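Local atomic coordinates of chitin deacetylase 1 (Bombyx mori, PDB entry 5ZNT), a protein that removes the acetyl groups of N-acetylglucosamine units in chitin by zinc-dependent hydrolysis, yielding chitosan and acetate. Residues E97-S102 with V142-P148; M124-R128 with E163-L167. Numbering follows the deposited sequence.

Contact 1 of 2, residues E97-S102 with V142-P148; sequences EIAVHS and VVGVRAP. With ZN (zinc ion), chain C.
Parallel strand pairing that delivers a metal ligand is exemplified by 97-102 and 142-148, a buried contact in the catalytic domain of this carbohydrate esterase family 4 enzyme. Strand 97-100, paired in parallel with strand 75-78, is bridged on to the short strand 144-145 after a helical beta-alpha-beta connection that includes helix 117-134. A single parallel bridge pairs V100 with V145 (CA to CA 5.0 Å): V100 N donates to G144 O and R146 N donates to V100 O, both at 3.0 Å. Over their full length the segments diverge by 46°, and together they bury 504 Å². At the diverging start, a water accepts from V143 N (2.8 Å) and lies 2.8 Å from E97 OE2 and 2.7 Å from I98 O; E97 OE2 is also hydrogen-bonded to Y168 OH and T304 OG1. V100 (chi1 m) fills the apolar side, its CG1 3.7 Å from V142 CG1 and its CG2 3.7 Å from V145 CG2. Past the bridge the pairing passes to a side chain. H101, with chi1 t and chi2 near 45°, sends ND1 to R146 O (2.7 Å), while P148 CG lies over one face of its ring. S102, at positive phi, turns OG back to H101 O (2.7 Å). The R146 side chain, t at chi1 and chi2, leads away to a salt bridge with D45 and a hydrogen bond to S170 O. Because ND1 of H101 carries the proton given to R146 O, NE2 presents its lone pair to zinc at 2.1 Å; D46, H105 and three waters complete the coordination.

Contact 2 of 2, residues M124-R128 with E163-L167; sequences MAGMR and EQAFL
R128, F166 and Q164 carry most of this small interface of 260 Å², which illustrates how one arginine can serve a backbone carbonyl and an aromatic ring at once. R128 belongs to helix 117-134, whose backbone is regular (R128 N to M124 O 3.0 Å). Its side chain runs out extended (chi1 and chi2 t) and then bends at chi3 (p), bringing the guanidinium to the chain leaving helix 154-163. There NH1 and NH2 of R128 both donate to Q164 O, at 2.9 and 3.0 Å, so two donors share one acceptor. Q164 O is well placed because A165, with phi near 64°, ends the helical course in a Schellman motif and turns the chain away. F166 takes up extended phi/psi (-74/152), and its ring (chi1 m) lies flat against the guanidinium. The two planes lie 12° apart with centres 4.2 Å from each other, a parallel cation-pi stack in which R128 CZ sits 22° off the ring normal. The ring edge points at the helix: F166 CZ is 3.6 Å from M124 O and 4.0 Å from A125 N, while F166 CE2 comes within 4.3 Å of M124 CB and 4.4 Å of A125 CB. The Q164 side chain packs beside A125, with OE1 3.5 Å from A125 CB; their CA atoms, 6.8 Å apart, are the nearest. This packing joins helix 117-134 to the turn linking helix 154-163 with strand 168-169: F166 also touches M160 and M161 of helix 154-163, and both M124 and F166 reach V100 of strand 97-100 and V145 of strand 144-145.

In the fold
The segments alternate along the chain (97-102, 124-128, 142-148, 163-167), and the contact centres lie about 9 Å apart. Contact 1 places a zinc ligand; contact 2 packs the helix and turn against V100 and V145. They meet directly: V143 O and L167 N are 2.7 Å apart, probably a hydrogen bond, while V142 O is 3.5 Å from R128 CD and V143 O is 3.5 Å from F166 CD1. Closer to the metal, M124 SD packs 3.4 Å from S102 N. At the nearest atoms, the M124 side chain is about 6 Å from that of H101 and about 9 Å from the zinc; this is the part of contact 2 near the site, and R128, F166 and Q164 lie well away.

Contact 1 of 2, residues E97-S102 with V142-P148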
loop_
_atom_site.group_PDB
_atom_site.type_symbol
_atom_site.label_atom_id
_atom_site.label_comp_id
_atom_site.label_asym_id
_atom_site.label_seq_id
_atom_site.Cartn_x
_atom_site.Cartn_y
_atom_site.Cartn_z
ATOM N N GLU A 97 5.672 -6.801 -1.012
ATOM C CA GLU A 97 6.192 -5.522 -1.465
ATOM C C GLU A 97 6.484 -4.630 -0.268
ATOM O O GLU A 97 5.700 -4.585 0.681
ATOM C CB GLU A 97 5.192 -4.830 -2.395
ATOM C CG GLU A 97 5.651 -3.427 -2.793
ATOM C CD GLU A 97 4.774 -2.771 -3.858
ATOM O OE1 GLU A 97 3.829 -3.428 -4.348
ATOM O OE2 GLU A 97 5.059 -1.597 -4.210
ATOM N N ILE A 98 7.615 -3.925 -0.316
ATOM C CA ILE A 98 7.976 -2.954 0.716
ATOM C C ILE A 98 7.839 -1.571 0.108
ATOM O O ILE A 98 8.436 -1.294 -0.934
ATOM C CB ILE A 98 9.406 -3.170 1.236
ATOM C CG1 ILE A 98 9.549 -4.565 1.823
ATOM C CG2 ILE A 98 9.763 -2.077 2.282
ATOM C CD1 ILE A 98 8.611 -4.860 3.003
ATOM N N ALA A 99 7.053 -0.706 0.754
ATOM C CA ALA A 99 6.848 0.675 0.320
ATOM C C ALA A 99 7.128 1.590 1.507
ATOM O O ALA A 99 7.339 1.116 2.628
ATOM C CB ALA A 99 5.409 0.893 -0.206
ATOM N N VAL A 100 7.143 2.918 1.290
ATOM C CA VAL A 100 7.566 3.833 2.357
ATOM C C VAL A 100 6.367 4.557 2.942
ATOM O O VAL A 100 5.406 4.907 2.238
ATOM C CB VAL A 100 8.641 4.840 1.907
ATOM C CG1 VAL A 100 9.852 4.109 1.299
ATOM C CG2 VAL A 100 8.087 5.896 0.952
ATOM N N HIS A 101 6.453 4.809 4.246
ATOM C CA HIS A 101 5.434 5.457 5.052
ATOM C C HIS A 101 6.084 6.526 5.939
ATOM O O HIS A 101 5.598 6.812 7.036
ATOM C CB HIS A 101 4.695 4.406 5.882
ATOM C CG HIS A 101 3.433 4.880 6.542
ATOM N ND1 HIS A 101 2.484 5.644 5.897
ATOM C CD2 HIS A 101 2.937 4.639 7.786
ATOM C CE1 HIS A 101 1.469 5.869 6.718
ATOM N NE2 HIS A 101 1.723 5.276 7.874
ATOM N N SER A 102 7.221 7.076 5.483
ATOM C CA SER A 102 7.994 8.185 6.060
ATOM C C SER A 102 8.977 7.761 7.164
ATOM O O SER A 102 8.879 6.668 7.731
ATOM C CB SER A 102 7.096 9.309 6.599
ATOM O OG SER A 102 6.724 9.055 7.934
ATOM N N VAL A 142 11.487 -0.761 -4.066
ATOM C CA VAL A 142 10.805 0.100 -3.096
ATOM C C VAL A 142 10.339 1.347 -3.858
ATOM O O VAL A 142 11.120 2.254 -4.117
ATOM C CB VAL A 142 11.727 0.447 -1.923
ATOM C CG1 VAL A 142 11.022 1.374 -0.925
ATOM C CG2 VAL A 142 12.255 -0.843 -1.236
ATOM N N VAL A 143 9.065 1.387 -4.260
ATOM C CA VAL A 143 8.647 2.363 -5.270
ATOM C C VAL A 143 7.346 3.071 -4.902
ATOM O O VAL A 143 6.926 4.002 -5.600
ATOM C CB VAL A 143 8.507 1.702 -6.661
ATOM C CG1 VAL A 143 9.795 0.982 -7.060
ATOM C CG2 VAL A 143 7.315 0.738 -6.692
ATOM N N GLY A 144 6.686 2.629 -3.830
ATOM C CA GLY A 144 5.418 3.214 -3.428
ATOM C C GLY A 144 5.506 4.100 -2.202
ATOM O O GLY A 144 6.424 3.962 -1.383
ATOM N N VAL A 145 4.545 5.015 -2.065
ATOM C CA VAL A 145 4.480 5.969 -0.968
ATOM C C VAL A 145 3.069 5.969 -0.415
ATOM O O VAL A 145 2.098 5.990 -1.186
ATOM C CB VAL A 145 4.848 7.395 -1.438
ATOM C CG1 VAL A 145 4.558 8.414 -0.318
ATOM C CG2 VAL A 145 6.323 7.471 -1.840
ATOM N N ARG A 146 2.950 6.007 0.917
ATOM C CA ARG A 146 1.695 6.359 1.576
ATOM C C ARG A 146 2.014 7.316 2.711
ATOM O O ARG A 146 2.842 7.000 3.574
ATOM C CB ARG A 146 0.962 5.128 2.113
ATOM C CG ARG A 146 -0.314 5.466 2.911
ATOM C CD ARG A 146 -1.117 4.180 3.199
ATOM N NE ARG A 146 -1.801 3.647 2.013
ATOM C CZ ARG A 146 -2.366 2.442 1.941
ATOM N NH1 ARG A 146 -2.329 1.615 2.988
ATOM N NH2 ARG A 146 -2.979 2.069 0.818
ATOM N N ALA A 147 1.346 8.472 2.724
ATOM C CA ALA A 147 1.620 9.500 3.733
ATOM C C ALA A 147 0.965 9.156 5.066
ATOM O O ALA A 147 -0.150 8.624 5.094
ATOM C CB ALA A 147 1.129 10.876 3.266
ATOM N N PRO A 148 1.655 9.434 6.182
ATOM C CA PRO A 148 1.032 9.325 7.501
ATOM C C PRO A 148 -0.292 10.076 7.569
ATOM O O PRO A 148 -0.455 11.154 6.978
ATOM C CB PRO A 148 2.077 9.951 8.436
ATOM C CG PRO A 148 3.389 9.640 7.756
ATOM C CD PRO A 148 3.079 9.808 6.264
HETATM ZN ZN ZN C . 0.722 5.193 9.733
HETATM O O HOH W 1 7.105 -0.169 -3.043
HETATM O O HOH W 2 -1.144 4.410 8.648
HETATM O O HOH W 3 -0.811 6.754 9.011
HETATM O O HOH W 4 -0.461 4.973 11.515
#

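Contact 2 of 2, residues M124-R128 with E163-L167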
loop_
_atom_site.group_PDB
_atom_site.type_symbol
_atom_site.label_atom_id
_atom_site.label_comp_id
_atom_site.label_asym_id
_atom_site.label_seq_id
_atom_site.Cartn_x
_atom_site.Cartn_y
_atom_site.Cartn_z
ATOM N N MET A 124 10.287 10.799 2.583
ATOM C CA MET A 124 9.952 9.615 1.789
ATOM C C MET A 124 11.169 9.053 1.063
ATOM O O MET A 124 11.428 7.847 1.127
ATOM C CB MET A 124 8.820 9.951 0.795
ATOM C CG MET A 124 7.501 10.355 1.520
ATOM S SD MET A 124 7.013 9.088 2.714
ATOM C CE MET A 124 5.440 9.777 3.209
ATOM N N ALA A 125 11.924 9.902 0.356
ATOM C CA ALA A 125 13.155 9.407 -0.254
ATOM C C ALA A 125 14.160 8.994 0.816
ATOM O O ALA A 125 14.909 8.033 0.621
ATOM C CB ALA A 125 13.767 10.458 -1.183
ATOM N N GLY A 126 14.187 9.707 1.945
ATOM C CA GLY A 126 15.025 9.285 3.055
ATOM C C GLY A 126 14.656 7.910 3.571
ATOM O O GLY A 126 15.522 7.067 3.804
ATOM N N MET A 127 13.352 7.655 3.748
ATOM C CA MET A 127 12.937 6.340 4.223
ATOM C C MET A 127 13.309 5.261 3.215
ATOM O O MET A 127 13.708 4.155 3.605
ATOM C CB MET A 127 11.428 6.309 4.499
ATOM C CG MET A 127 10.914 4.960 5.019
ATOM S SD MET A 127 11.828 4.370 6.501
ATOM C CE MET A 127 11.105 2.747 6.769
ATOM N N ARG A 128 13.192 5.559 1.915
ATOM C CA ARG A 128 13.665 4.601 0.909
ATOM C C ARG A 128 15.153 4.294 1.083
ATOM O O ARG A 128 15.583 3.139 0.942
ATOM C CB ARG A 128 13.387 5.125 -0.507
ATOM C CG ARG A 128 13.888 4.162 -1.633
ATOM C CD ARG A 128 13.480 4.671 -3.045
ATOM N NE ARG A 128 14.023 5.998 -3.294
ATOM C CZ ARG A 128 13.654 6.774 -4.307
ATOM N NH1 ARG A 128 12.742 6.345 -5.166
ATOM N NH2 ARG A 128 14.196 7.975 -4.458
ATOM N N GLU A 163 10.315 13.728 -9.106
ATOM C CA GLU A 163 11.759 13.968 -9.061
ATOM C C GLU A 163 12.513 12.778 -8.476
ATOM O O GLU A 163 13.638 12.496 -8.894
ATOM C CB GLU A 163 12.073 15.223 -8.236
ATOM C CG GLU A 163 11.674 16.535 -8.900
ATOM C CD GLU A 163 11.874 17.757 -8.001
ATOM O OE1 GLU A 163 12.328 17.601 -6.838
ATOM O OE2 GLU A 163 11.579 18.884 -8.457
ATOM N N GLN A 164 11.914 12.066 -7.518
ATOM C CA GLN A 164 12.577 10.958 -6.831
ATOM C C GLN A 164 12.329 9.615 -7.496
ATOM O O GLN A 164 12.807 8.591 -6.993
ATOM C CB GLN A 164 12.117 10.912 -5.367
ATOM C CG GLN A 164 12.630 12.096 -4.539
ATOM C CD GLN A 164 14.152 12.158 -4.552
ATOM O OE1 GLN A 164 14.818 11.134 -4.469
ATOM N NE2 GLN A 164 14.698 13.361 -4.666
ATOM N N ALA A 165 11.568 9.587 -8.594
ATOM C CA ALA A 165 11.347 8.367 -9.363
ATOM C C ALA A 165 10.609 7.312 -8.540
ATOM O O ALA A 165 10.864 6.116 -8.662
ATOM C CB ALA A 165 12.659 7.807 -9.916
ATOM N N PHE A 166 9.677 7.754 -7.702
ATOM C CA PHE A 166 8.738 6.811 -7.116
ATOM C C PHE A 166 7.727 6.402 -8.186
ATOM O O PHE A 166 7.441 7.162 -9.116
ATOM C CB PHE A 166 8.029 7.430 -5.906
ATOM C CG PHE A 166 8.861 7.418 -4.631
ATOM C CD1 PHE A 166 9.033 6.241 -3.904
ATOM C CD2 PHE A 166 9.480 8.576 -4.175
ATOM C CE1 PHE A 166 9.796 6.230 -2.744
ATOM C CE2 PHE A 166 10.242 8.569 -3.004
ATOM C CZ PHE A 166 10.404 7.392 -2.295
ATOM N N LEU A 167 7.190 5.187 -8.061
ATOM C CA LEU A 167 6.245 4.714 -9.070
ATOM C C LEU A 167 4.823 5.155 -8.750
ATOM O O LEU A 167 4.097 5.640 -9.626
ATOM C CB LEU A 167 6.313 3.194 -9.183
ATOM C CG LEU A 167 5.325 2.545 -10.156
ATOM C CD1 LEU A 167 5.604 3.028 -11.595
ATOM C CD2 LEU A 167 5.399 1.017 -10.026
#